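Local structure of aerobactin synthase IucA (Klebsiella pneumoniae subsp. pneumoniae, 5JM8) at residues Asp403-Gln408 with Asn489-Val494; Gln199-Arg204 with Phe346-Asn351; Gln17-Ser22 with Gly543-Tyr548. The protein catalyses, as an ATP-dependent NIS synthetase, a ligation step in the assembly of the siderophore aerobactin, probably by adenylating a carboxylate of citrate. All coordinates share one frame; numbering follows the deposited sequence.

From the N terminus, the helix at Gln17-Ser22 comes first, but its partner Gly543-Tyr548 lies near the other end of the chain. Contact 2 is the first to close, where Gln199-Arg204 meets Phe346-Asn351 and a helix is laid on an antiparallel sheet. Contact 1 follows in series, joining helices 394-420 and 475-500. Contact 3 closes last, round both, and ties the N-terminal helix 14-26 to the short helix 545-549. No two contacts cross. The centres of contacts 1 and 2 are 32 Å apart, yet both reach the same ATP: Asn489 binds the adenine and Arg349 the gamma-phosphate. Contacts 1 and 3 are about 6 Å apart between nearest atoms.

Contact 1 (Asp403-Gln408 with Asn489-Val494); sequences DAYCHQ and NSTFAV. With ATP (adenosine-5'-triphosphate), chain I.
Tyr405 alone carries the first side of this contact, reaching from its helix to Ser490, Thr491 and Val494 where helix 475-500 is irregular. The motif is an antiparallel helix pair, with the segment axes 11.6 Å apart at an angle of 164°. That is a wide spacing, and the tyrosine ring spans it. Its CG lies anti to the backbone N (chi1 168°), which sends the ring across to the second helix.

Thr491 OG1 sits at the ring edge, near the plane. Tyr405 OH gives Thr491 OG1 a weak hydrogen bond of 3.4 Å. The threonine hydroxyl has its stronger partner in its own helix, the carbonyl of Leu486. Val494 takes one ring face, with CG2 set over the rim and 4.3 Å from Tyr405 CE1. Leu364 of helix 364-368 also packs on Tyr405 and Val494, and all four touching residues are buried.

The second helix has a wider turn at 489-491. It is kinked here, its regular backbone bonding interrupted at the N atoms of Ser490 and Ala493. At this irregular turn Asn489 leads into the ATP pocket. Its amide reads the Watson-Crick edge of adenine with two bonds. ATP N6 donates to Asn489 OD1 over 3.3 Å, and Asn489 ND2 donates to ATP N1 over 3.0 Å, with an N-H...N angle of 164°.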
loop_
_atom_site.group_PDB
_atom_site.type_symbol
_atom_site.label_atom_id
_atom_site.label_comp_id
_atom_site.label_asym_id
_atom_site.label_seq_id
_atom_site.Cartn_x
_atom_site.Cartn_y
_atom_site.Cartn_z
ATOM N N ASP A 403 -21.833 -0.017 -24.554
ATOM C CA ASP A 403 -21.071 0.054 -25.797
ATOM C C ASP A 403 -19.661 -0.494 -25.618
ATOM O O ASP A 403 -19.165 -1.238 -26.462
ATOM C CB ASP A 403 -21.005 1.493 -26.303
ATOM C CG ASP A 403 -22.365 2.037 -26.690
ATOM O OD1 ASP A 403 -23.308 1.232 -26.855
ATOM O OD2 ASP A 403 -22.489 3.271 -26.837
ATOM N N ALA A 404 -19.020 -0.121 -24.516
ATOM C CA ALA A 404 -17.672 -0.589 -24.218
ATOM C C ALA A 404 -17.658 -2.085 -23.932
ATOM O O ALA A 404 -16.672 -2.766 -24.207
ATOM C CB ALA A 404 -17.101 0.174 -23.042
ATOM N N TYR A 405 -18.753 -2.589 -23.371
ATOM C CA TYR A 405 -18.892 -4.015 -23.102
ATOM C C TYR A 405 -18.888 -4.799 -24.409
ATOM O O TYR A 405 -18.268 -5.855 -24.511
ATOM C CB TYR A 405 -20.176 -4.289 -22.317
ATOM C CG TYR A 405 -20.558 -5.753 -22.236
ATOM C CD1 TYR A 405 -20.050 -6.573 -21.238
ATOM C CD2 TYR A 405 -21.437 -6.311 -23.155
ATOM C CE1 TYR A 405 -20.404 -7.910 -21.158
ATOM C CE2 TYR A 405 -21.794 -7.646 -23.085
ATOM C CZ TYR A 405 -21.274 -8.441 -22.085
ATOM O OH TYR A 405 -21.628 -9.771 -22.012
ATOM N N CYS A 406 -19.580 -4.269 -25.412
ATOM C CA CYS A 406 -19.629 -4.898 -26.725
ATOM C C CYS A 406 -18.253 -4.932 -27.384
ATOM O O CYS A 406 -17.838 -5.957 -27.922
ATOM C CB CYS A 406 -20.618 -4.161 -27.630
ATOM S SG CYS A 406 -22.325 -4.226 -27.065
ATOM N N HIS A 407 -17.550 -3.805 -27.335
ATOM C CA HIS A 407 -16.245 -3.683 -27.977
ATOM C C HIS A 407 -15.158 -4.489 -27.269
ATOM O O HIS A 407 -14.275 -5.047 -27.919
ATOM C CB HIS A 407 -15.816 -2.216 -28.038
ATOM C CG HIS A 407 -16.561 -1.405 -29.052
ATOM N ND1 HIS A 407 -17.346 -0.325 -28.709
ATOM C CD2 HIS A 407 -16.630 -1.506 -30.402
ATOM C CE1 HIS A 407 -17.869 0.201 -29.803
ATOM N NE2 HIS A 407 -17.451 -0.498 -30.843
ATOM N N GLN A 408 -15.221 -4.536 -25.941
ATOM C CA GLN A 408 -14.184 -5.190 -25.149
ATOM C C GLN A 408 -14.440 -6.674 -24.908
ATOM O O GLN A 408 -13.493 -7.458 -24.822
ATOM C CB GLN A 408 -14.034 -4.489 -23.796
ATOM C CG GLN A 408 -13.531 -3.055 -23.882
ATOM C CD GLN A 408 -12.158 -2.957 -24.515
ATOM O OE1 GLN A 408 -11.451 -3.956 -24.657
ATOM N NE2 GLN A 408 -11.777 -1.750 -24.911
ATOM N N ASN A 489 -27.277 -15.677 -21.451
ATOM C CA ASN A 489 -26.685 -15.814 -20.124
ATOM C C ASN A 489 -25.436 -14.946 -19.976
ATOM O O ASN A 489 -24.387 -15.416 -19.533
ATOM C CB ASN A 489 -26.350 -17.283 -19.840
ATOM C CG ASN A 489 -25.994 -17.528 -18.386
ATOM O OD1 ASN A 489 -26.335 -16.732 -17.515
ATOM N ND2 ASN A 489 -25.307 -18.632 -18.117
ATOM N N SER A 490 -25.557 -13.675 -20.347
ATOM C CA SER A 490 -24.442 -12.738 -20.260
ATOM C C SER A 490 -24.875 -11.317 -20.585
ATOM O O SER A 490 -25.066 -10.490 -19.693
ATOM C CB SER A 490 -23.314 -13.152 -21.208
ATOM O OG SER A 490 -22.340 -13.930 -20.538
ATOM N N THR A 491 -25.023 -11.046 -21.875
ATOM C CA THR A 491 -25.293 -9.701 -22.350
ATOM C C THR A 491 -26.646 -9.197 -21.867
ATOM O O THR A 491 -26.771 -8.052 -21.445
ATOM C CB THR A 491 -25.245 -9.650 -23.883
ATOM O OG1 THR A 491 -24.008 -10.213 -24.337
ATOM C CG2 THR A 491 -25.369 -8.217 -24.385
ATOM N N PHE A 492 -27.662 -10.050 -21.925
ATOM C CA PHE A 492 -29.007 -9.630 -21.550
ATOM C C PHE A 492 -29.127 -9.433 -20.038
ATOM O O PHE A 492 -30.035 -8.748 -19.573
ATOM C CB PHE A 492 -30.048 -10.642 -22.041
ATOM C CG PHE A 492 -30.178 -10.708 -23.547
ATOM C CD1 PHE A 492 -29.656 -9.708 -24.357
ATOM C CD2 PHE A 492 -30.828 -11.772 -24.150
ATOM C CE1 PHE A 492 -29.780 -9.774 -25.735
ATOM C CE2 PHE A 492 -30.950 -11.841 -25.528
ATOM C CZ PHE A 492 -30.427 -10.843 -26.318
ATOM N N ALA A 493 -28.209 -10.019 -19.272
ATOM C CA ALA A 493 -28.174 -9.784 -17.833
ATOM C C ALA A 493 -27.687 -8.369 -17.565
ATOM O O ALA A 493 -28.101 -7.726 -16.601
ATOM C CB ALA A 493 -27.282 -10.792 -17.141
ATOM N N VAL A 494 -26.804 -7.887 -18.435
ATOM C CA VAL A 494 -26.311 -6.520 -18.351
ATOM C C VAL A 494 -27.436 -5.539 -18.673
ATOM O O VAL A 494 -27.695 -4.610 -17.911
ATOM C CB VAL A 494 -25.115 -6.293 -19.310
ATOM C CG1 VAL A 494 -24.727 -4.824 -19.369
ATOM C CG2 VAL A 494 -23.931 -7.141 -18.884
HETATM P PG ATP I . -14.212 -22.158 -13.042
HETATM O O1G ATP I . -13.452 -22.017 -11.748
HETATM O O2G ATP I . -14.606 -20.838 -13.659
HETATM O O3G ATP I . -13.574 -23.109 -14.026
HETATM P PB ATP I . -16.420 -24.032 -13.304
HETATM O O1B ATP I . -17.113 -24.809 -12.213
HETATM O O2B ATP I . -15.519 -24.757 -14.278
HETATM O O3B ATP I . -15.637 -22.795 -12.610
HETATM P PA ATP I . -18.889 -23.838 -14.744
HETATM O O1A ATP I . -18.672 -25.312 -14.975
HETATM O O2A ATP I . -19.307 -22.954 -15.892
HETATM O O3A ATP I . -17.536 -23.212 -14.132
HETATM O "O5'" ATP I . -19.949 -23.609 -13.558
HETATM C "C5'" ATP I . -20.253 -22.269 -13.189
HETATM C "C4'" ATP I . -20.601 -22.152 -11.712
HETATM O "O4'" ATP I . -20.951 -20.792 -11.445
HETATM C "C3'" ATP I . -21.782 -23.017 -11.300
HETATM O "O3'" ATP I . -21.439 -23.776 -10.134
HETATM C "C2'" ATP I . -22.917 -22.052 -11.013
HETATM O "O2'" ATP I . -23.634 -22.408 -9.833
HETATM C "C1'" ATP I . -22.240 -20.704 -10.834
HETATM N N9 ATP I . -23.008 -19.612 -11.473
HETATM C C8 ATP I . -23.491 -18.546 -10.813
HETATM N N7 ATP I . -24.151 -17.715 -11.658
HETATM C C5 ATP I . -24.088 -18.258 -12.887
HETATM C C6 ATP I . -24.577 -17.890 -14.231
HETATM N N6 ATP I . -25.278 -16.744 -14.396
HETATM N N1 ATP I . -24.301 -18.731 -15.254
HETATM C C2 ATP I . -23.602 -19.869 -15.077
HETATM N N3 ATP I . -23.130 -20.258 -13.878
HETATM C C4 ATP I . -23.335 -19.512 -12.763
#

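Contact 2 (Gln199-Arg204 with Phe346-Asn351); sequences QQRLTR and FALREN. With ATP (adenosine-5'-triphosphate), chain I.
Leu348 and Arg201 bury the most surface here, and they reach toward each other from strand and helix. The arginine chain is bent at chi2 and chi3 (-50° and -100°). This lays one face of its guanidinium against Leu348 CD1, which is 3.7 Å from Arg201 NE. Arg201 NH2 lies closer still, 3.2 Å from Leu348 CB. The contact is between a charged group and an aliphatic side chain, and no hydrogen bond links the two segments. The charge is met from elsewhere: Asp275 pairs with NE, while Asp328 and Ser193 hold NH1. These bonds help fix the rotation of the buried guanidinium.

Leu202 adds the apolar part. Its CD2 touches the ring of Phe346 at the edge, near the plane, 3.9 Å from CZ. The phenylalanine has CG between its backbone N and carbonyl carbon (chi1 65°), and this torsion swings the ring out so that CZ reaches Leu202.

The motif is a helix packed on one face of an antiparallel sheet. Strand 345-350 runs between strands 275-284 and 329-334, and helix 198-209 lies on the side to which Leu348 points. Arg349, the next residue, points the other way, into the ATP pocket. Its guanidinium meets the gamma-phosphate edge-on, with two N-H groups: Arg349 NH2 bonds O3G of ATP at 2.9 Å, and Arg349 NH1 bonds O1G of ATP at 3.3 Å. Glu327 is a second partner of NH2. Beyond the helix lies a subunit interface, where Gln199 bonds Asp219 of the second subunit.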
loop_
_atom_site.group_PDB
_atom_site.type_symbol
_atom_site.label_atom_id
_atom_site.label_comp_id
_atom_site.label_asym_id
_atom_site.label_seq_id
_atom_site.Cartn_x
_atom_site.Cartn_y
_atom_site.Cartn_z
ATOM N N GLN A 199 7.566 -31.194 -11.983
ATOM C CA GLN A 199 8.369 -31.114 -10.769
ATOM C C GLN A 199 8.610 -29.663 -10.373
ATOM O O GLN A 199 8.563 -29.311 -9.195
ATOM C CB GLN A 199 9.708 -31.829 -10.972
ATOM C CG GLN A 199 10.598 -31.847 -9.737
ATOM C CD GLN A 199 11.920 -32.542 -9.977
ATOM O OE1 GLN A 199 12.228 -32.961 -11.094
ATOM N NE2 GLN A 199 12.716 -32.665 -8.922
ATOM N N GLN A 200 8.860 -28.830 -11.376
ATOM C CA GLN A 200 9.198 -27.431 -11.166
ATOM C C GLN A 200 7.990 -26.573 -10.776
ATOM O O GLN A 200 8.130 -25.640 -9.982
ATOM C CB GLN A 200 9.853 -26.867 -12.427
ATOM C CG GLN A 200 11.253 -27.406 -12.693
ATOM C CD GLN A 200 11.706 -27.194 -14.128
ATOM O OE1 GLN A 200 10.909 -26.846 -15.000
ATOM N NE2 GLN A 200 12.993 -27.401 -14.377
ATOM N N ARG A 201 6.815 -26.874 -11.328
ATOM C CA ARG A 201 5.604 -26.131 -10.967
ATOM C C ARG A 201 5.300 -26.269 -9.486
ATOM O O ARG A 201 5.169 -25.274 -8.774
ATOM C CB ARG A 201 4.377 -26.609 -11.757
ATOM C CG ARG A 201 4.075 -25.884 -13.072
ATOM C CD ARG A 201 4.046 -24.357 -12.980
ATOM N NE ARG A 201 2.706 -23.780 -12.903
ATOM C CZ ARG A 201 1.800 -23.822 -13.876
ATOM N NH1 ARG A 201 2.051 -24.457 -15.013
ATOM N NH2 ARG A 201 0.620 -23.237 -13.698
ATOM N N LEU A 202 5.186 -27.515 -9.037
ATOM C CA LEU A 202 4.833 -27.814 -7.657
ATOM C C LEU A 202 5.859 -27.229 -6.697
ATOM O O LEU A 202 5.527 -26.850 -5.574
ATOM C CB LEU A 202 4.718 -29.325 -7.461
ATOM C CG LEU A 202 3.712 -30.016 -8.388
ATOM C CD1 LEU A 202 3.746 -31.526 -8.201
ATOM C CD2 LEU A 202 2.307 -29.479 -8.151
ATOM N N THR A 203 7.106 -27.151 -7.150
ATOM C CA THR A 203 8.165 -26.531 -6.366
ATOM C C THR A 203 7.892 -25.041 -6.216
ATOM O O THR A 203 7.915 -24.507 -5.106
ATOM C CB THR A 203 9.550 -26.732 -7.013
ATOM O OG1 THR A 203 9.865 -28.129 -7.056
ATOM C CG2 THR A 203 10.621 -26.009 -6.219
ATOM N N ARG A 204 7.637 -24.374 -7.337
ATOM C CA ARG A 204 7.329 -22.947 -7.330
ATOM C C ARG A 204 6.059 -22.674 -6.539
ATOM O O ARG A 204 6.028 -21.788 -5.686
ATOM C CB ARG A 204 7.164 -22.414 -8.756
ATOM C CG ARG A 204 7.103 -20.892 -8.838
ATOM C CD ARG A 204 6.773 -20.409 -10.243
ATOM N NE ARG A 204 5.373 -20.630 -10.593
ATOM C CZ ARG A 204 4.857 -20.390 -11.794
ATOM N NH1 ARG A 204 3.570 -20.616 -12.024
ATOM N NH2 ARG A 204 5.626 -19.922 -12.766
ATOM N N PHE A 346 -6.218 -31.595 -9.831
ATOM C CA PHE A 346 -6.386 -30.150 -9.866
ATOM C C PHE A 346 -5.698 -29.615 -11.108
ATOM O O PHE A 346 -4.847 -30.289 -11.692
ATOM C CB PHE A 346 -5.818 -29.486 -8.609
ATOM C CG PHE A 346 -4.328 -29.620 -8.464
ATOM C CD1 PHE A 346 -3.468 -28.787 -9.162
ATOM C CD2 PHE A 346 -3.788 -30.570 -7.615
ATOM C CE1 PHE A 346 -2.099 -28.912 -9.028
ATOM C CE2 PHE A 346 -2.419 -30.696 -7.474
ATOM C CZ PHE A 346 -1.575 -29.863 -8.180
ATOM N N ALA A 347 -6.070 -28.406 -11.507
ATOM C CA ALA A 347 -5.407 -27.723 -12.606
ATOM C C ALA A 347 -4.930 -26.361 -12.132
ATOM O O ALA A 347 -5.554 -25.740 -11.272
ATOM C CB ALA A 347 -6.339 -27.586 -13.789
ATOM N N LEU A 348 -3.816 -25.905 -12.690
ATOM C CA LEU A 348 -3.241 -24.621 -12.316
ATOM C C LEU A 348 -3.564 -23.561 -13.357
ATOM O O LEU A 348 -3.267 -23.726 -14.540
ATOM C CB LEU A 348 -1.729 -24.743 -12.140
ATOM C CG LEU A 348 -1.268 -25.628 -10.979
ATOM C CD1 LEU A 348 0.237 -25.798 -11.028
ATOM C CD2 LEU A 348 -1.700 -25.056 -9.635
ATOM N N ARG A 349 -4.167 -22.471 -12.895
ATOM C CA ARG A 349 -4.638 -21.400 -13.762
ATOM C C ARG A 349 -3.792 -20.144 -13.564
ATOM O O ARG A 349 -3.493 -19.762 -12.432
ATOM C CB ARG A 349 -6.116 -21.119 -13.475
ATOM C CG ARG A 349 -6.697 -19.897 -14.161
ATOM C CD ARG A 349 -8.162 -19.732 -13.796
ATOM N NE ARG A 349 -8.969 -20.842 -14.294
ATOM C CZ ARG A 349 -10.114 -21.247 -13.753
ATOM N NH1 ARG A 349 -10.604 -20.643 -12.676
ATOM N NH2 ARG A 349 -10.768 -22.268 -14.286
ATOM N N GLU A 350 -3.403 -19.511 -14.668
ATOM C CA GLU A 350 -2.606 -18.288 -14.616
ATOM C C GLU A 350 -3.317 -17.185 -13.848
ATOM O O GLU A 350 -4.453 -16.838 -14.165
ATOM C CB GLU A 350 -2.287 -17.789 -16.024
ATOM C CG GLU A 350 -1.227 -18.589 -16.749
ATOM C CD GLU A 350 -0.911 -18.020 -18.121
ATOM O OE1 GLU A 350 -1.730 -17.234 -18.643
ATOM O OE2 GLU A 350 0.159 -18.354 -18.672
ATOM N N ASN A 351 -2.644 -16.639 -12.840
ATOM C CA ASN A 351 -3.173 -15.497 -12.110
ATOM C C ASN A 351 -2.659 -14.196 -12.709
ATOM O O ASN A 351 -1.679 -13.620 -12.237
ATOM C CB ASN A 351 -2.804 -15.573 -10.631
ATOM C CG ASN A 351 -3.422 -14.448 -9.825
ATOM O OD1 ASN A 351 -4.402 -13.835 -10.248
ATOM N ND2 ASN A 351 -2.849 -14.168 -8.660
HETATM P PG ATP I . -14.212 -22.158 -13.042
HETATM O O1G ATP I . -13.452 -22.017 -11.748
HETATM O O2G ATP I . -14.606 -20.838 -13.659
HETATM O O3G ATP I . -13.574 -23.109 -14.026
HETATM P PB ATP I . -16.420 -24.032 -13.304
HETATM O O1B ATP I . -17.113 -24.809 -12.213
HETATM O O2B ATP I . -15.519 -24.757 -14.278
HETATM O O3B ATP I . -15.637 -22.795 -12.610
HETATM P PA ATP I . -18.889 -23.838 -14.744
HETATM O O1A ATP I . -18.672 -25.312 -14.975
HETATM O O2A ATP I . -19.307 -22.954 -15.892
HETATM O O3A ATP I . -17.536 -23.212 -14.132
HETATM O "O5'" ATP I . -19.949 -23.609 -13.558
HETATM C "C5'" ATP I . -20.253 -22.269 -13.189
HETATM C "C4'" ATP I . -20.601 -22.152 -11.712
HETATM O "O4'" ATP I . -20.951 -20.792 -11.445
HETATM C "C3'" ATP I . -21.782 -23.017 -11.300
HETATM O "O3'" ATP I . -21.439 -23.776 -10.134
HETATM C "C2'" ATP I . -22.917 -22.052 -11.013
HETATM O "O2'" ATP I . -23.634 -22.408 -9.833
HETATM C "C1'" ATP I . -22.240 -20.704 -10.834
HETATM N N9 ATP I . -23.008 -19.612 -11.473
HETATM C C8 ATP I . -23.491 -18.546 -10.813
HETATM N N7 ATP I . -24.151 -17.715 -11.658
HETATM C C5 ATP I . -24.088 -18.258 -12.887
HETATM C C6 ATP I . -24.577 -17.890 -14.231
HETATM N N6 ATP I . -25.278 -16.744 -14.396
HETATM N N1 ATP I . -24.301 -18.731 -15.254
HETATM C C2 ATP I . -23.602 -19.869 -15.077
HETATM N N3 ATP I . -23.130 -20.258 -13.878
HETATM C C4 ATP I . -23.335 -19.512 -12.763
#

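Contact 3 (Gln17-Ser22 with Gly543-Tyr548); sequences QCFLNS and GNFFCY
Phe545 turns the edge of its ring toward the face of Phe19. The two planes stand at 67° and the centroids are 5.4 Å apart, a T-shaped (edge-to-face) pair. The approach is off centre. Phe545 CE2 lies 3.6 Å above the plane of the Phe19 ring, toward its rim, and its closest atom there is Phe19 CE2 at 3.7 Å. In both, CG is anti to the backbone N (chi1 176° and -180°), which carries each ring out from its helix until the two meet at a slant.

Ser22 makes the second touch, one turn further along helix 14-26. Its OG is 3.4 Å from Phe545 CB and lies at the edge of the Phe545 ring, near the ring plane. This is packing and not a bond between the segments. The hydroxyl has a weak hydrogen bond to the carbonyl of Phe151. The backbones are close at this end, with Ser22 CA and Phe545 CA 6.1 Å apart.

On the first helix, Gln17 and Asn21 are joined one turn apart. Gln17 NE2 donates to Asn21 OD1 over 2.7 Å. The two amides also bond the backbone of Phe65 and His63, which ties this side of the helix to strand 64-72 and the residues before it.

Phe107 meets Phe545 edge-to-face too, and it packs on Phe19. Ile89 and Val111 also touch Phe19, and Leu93 touches Phe545. The arrangement is a buried aromatic cluster among helices, in which the N-terminal helix 14-26 and helices 82-96 and 101-124 meet the short helix 545-549 from near the C terminus.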
loop_
_atom_site.group_PDB
_atom_site.type_symbol
_atom_site.label_atom_id
_atom_site.label_comp_id
_atom_site.label_asym_id
_atom_site.label_seq_id
_atom_site.Cartn_x
_atom_site.Cartn_y
_atom_site.Cartn_z
ATOM N N GLN A 17 -37.207 -15.696 -6.862
ATOM C CA GLN A 17 -37.289 -15.116 -8.196
ATOM C C GLN A 17 -36.519 -15.964 -9.207
ATOM O O GLN A 17 -36.847 -15.975 -10.391
ATOM C CB GLN A 17 -36.752 -13.686 -8.194
ATOM C CG GLN A 17 -37.228 -12.848 -9.369
ATOM C CD GLN A 17 -38.705 -12.507 -9.287
ATOM O OE1 GLN A 17 -39.161 -11.892 -8.321
ATOM N NE2 GLN A 17 -39.461 -12.906 -10.304
ATOM N N CYS A 18 -35.501 -16.677 -8.732
ATOM C CA CYS A 18 -34.728 -17.579 -9.580
ATOM C C CYS A 18 -35.564 -18.781 -9.984
ATOM O O CYS A 18 -35.607 -19.152 -11.155
ATOM C CB CYS A 18 -33.467 -18.049 -8.857
ATOM S SG CYS A 18 -32.246 -16.753 -8.556
ATOM N N PHE A 19 -36.220 -19.388 -9.001
ATOM C CA PHE A 19 -37.115 -20.511 -9.246
ATOM C C PHE A 19 -38.199 -20.107 -10.235
ATOM O O PHE A 19 -38.459 -20.812 -11.210
ATOM C CB PHE A 19 -37.733 -20.994 -7.928
ATOM C CG PHE A 19 -38.742 -22.097 -8.091
ATOM C CD1 PHE A 19 -40.077 -21.808 -8.327
ATOM C CD2 PHE A 19 -38.356 -23.424 -7.998
ATOM C CE1 PHE A 19 -41.004 -22.820 -8.474
ATOM C CE2 PHE A 19 -39.281 -24.442 -8.143
ATOM C CZ PHE A 19 -40.606 -24.141 -8.383
ATOM N N LEU A 20 -38.806 -18.952 -9.990
ATOM C CA LEU A 20 -39.947 -18.500 -10.775
ATOM C C LEU A 20 -39.549 -18.016 -12.171
ATOM O O LEU A 20 -40.178 -18.396 -13.156
ATOM C CB LEU A 20 -40.687 -17.387 -10.030
ATOM C CG LEU A 20 -41.309 -17.799 -8.691
ATOM C CD1 LEU A 20 -41.860 -16.589 -7.951
ATOM C CD2 LEU A 20 -42.401 -18.840 -8.886
ATOM N N ASN A 21 -38.511 -17.188 -12.261
ATOM C CA ASN A 21 -38.054 -16.684 -13.559
ATOM C C ASN A 21 -37.544 -17.813 -14.443
ATOM O O ASN A 21 -37.758 -17.810 -15.657
ATOM C CB ASN A 21 -36.954 -15.636 -13.385
ATOM C CG ASN A 21 -37.482 -14.313 -12.865
ATOM O OD1 ASN A 21 -38.661 -14.189 -12.532
ATOM N ND2 ASN A 21 -36.605 -13.318 -12.782
ATOM N N SER A 22 -36.861 -18.771 -13.828
ATOM C CA SER A 22 -36.402 -19.954 -14.541
ATOM C C SER A 22 -37.601 -20.694 -15.135
ATOM O O SER A 22 -37.574 -21.111 -16.293
ATOM C CB SER A 22 -35.610 -20.874 -13.610
ATOM O OG SER A 22 -35.053 -21.958 -14.324
ATOM N N GLY A 543 -32.675 -25.507 -21.115
ATOM C CA GLY A 543 -33.167 -24.952 -19.866
ATOM C C GLY A 543 -32.587 -25.652 -18.652
ATOM O O GLY A 543 -32.143 -26.795 -18.741
ATOM N N ASN A 544 -32.597 -24.961 -17.516
ATOM C CA ASN A 544 -32.047 -25.492 -16.272
ATOM C C ASN A 544 -33.109 -26.086 -15.350
ATOM O O ASN A 544 -32.818 -26.979 -14.554
ATOM C CB ASN A 544 -31.293 -24.394 -15.519
ATOM C CG ASN A 544 -30.034 -23.952 -16.232
ATOM O OD1 ASN A 544 -29.069 -24.709 -16.339
ATOM N ND2 ASN A 544 -30.031 -22.716 -16.714
ATOM N N PHE A 545 -34.338 -25.591 -15.458
ATOM C CA PHE A 545 -35.402 -25.967 -14.531
ATOM C C PHE A 545 -35.843 -27.420 -14.735
ATOM O O PHE A 545 -35.934 -28.181 -13.771
ATOM C CB PHE A 545 -36.595 -25.017 -14.685
ATOM C CG PHE A 545 -37.747 -25.321 -13.761
ATOM C CD1 PHE A 545 -38.636 -26.337 -14.067
ATOM C CD2 PHE A 545 -37.956 -24.581 -12.608
ATOM C CE1 PHE A 545 -39.700 -26.623 -13.236
ATOM C CE2 PHE A 545 -39.022 -24.862 -11.774
ATOM C CZ PHE A 545 -39.891 -25.885 -12.085
ATOM N N PHE A 546 -36.109 -27.809 -15.979
ATOM C CA PHE A 546 -36.562 -29.169 -16.264
ATOM C C PHE A 546 -35.372 -30.110 -16.413
ATOM O O PHE A 546 -35.520 -31.330 -16.344
ATOM C CB PHE A 546 -37.440 -29.196 -17.517
ATOM C CG PHE A 546 -38.750 -28.484 -17.342
ATOM C CD1 PHE A 546 -39.763 -29.046 -16.584
ATOM C CD2 PHE A 546 -38.962 -27.246 -17.923
ATOM C CE1 PHE A 546 -40.967 -28.390 -16.413
ATOM C CE2 PHE A 546 -40.160 -26.585 -17.757
ATOM C CZ PHE A 546 -41.166 -27.160 -17.000
ATOM N N CYS A 547 -34.189 -29.536 -16.606
ATOM C CA CYS A 547 -32.957 -30.315 -16.618
ATOM C C CYS A 547 -32.607 -30.755 -15.203
ATOM O O CYS A 547 -32.110 -31.861 -14.984
ATOM C CB CYS A 547 -31.807 -29.505 -17.217
ATOM S SG CYS A 547 -30.229 -30.385 -17.285
ATOM N N TYR A 548 -32.875 -29.877 -14.242
ATOM C CA TYR A 548 -32.558 -30.129 -12.841
ATOM C C TYR A 548 -33.576 -31.079 -12.217
ATOM O O TYR A 548 -33.261 -31.847 -11.306
ATOM C CB TYR A 548 -32.523 -28.807 -12.074
ATOM C CG TYR A 548 -31.895 -28.893 -10.708
ATOM C CD1 TYR A 548 -30.537 -29.103 -10.570
ATOM C CD2 TYR A 548 -32.656 -28.746 -9.557
ATOM C CE1 TYR A 548 -29.949 -29.177 -9.333
ATOM C CE2 TYR A 548 -32.076 -28.817 -8.310
ATOM C CZ TYR A 548 -30.718 -29.031 -8.206
ATOM O OH TYR A 548 -30.127 -29.100 -6.971
#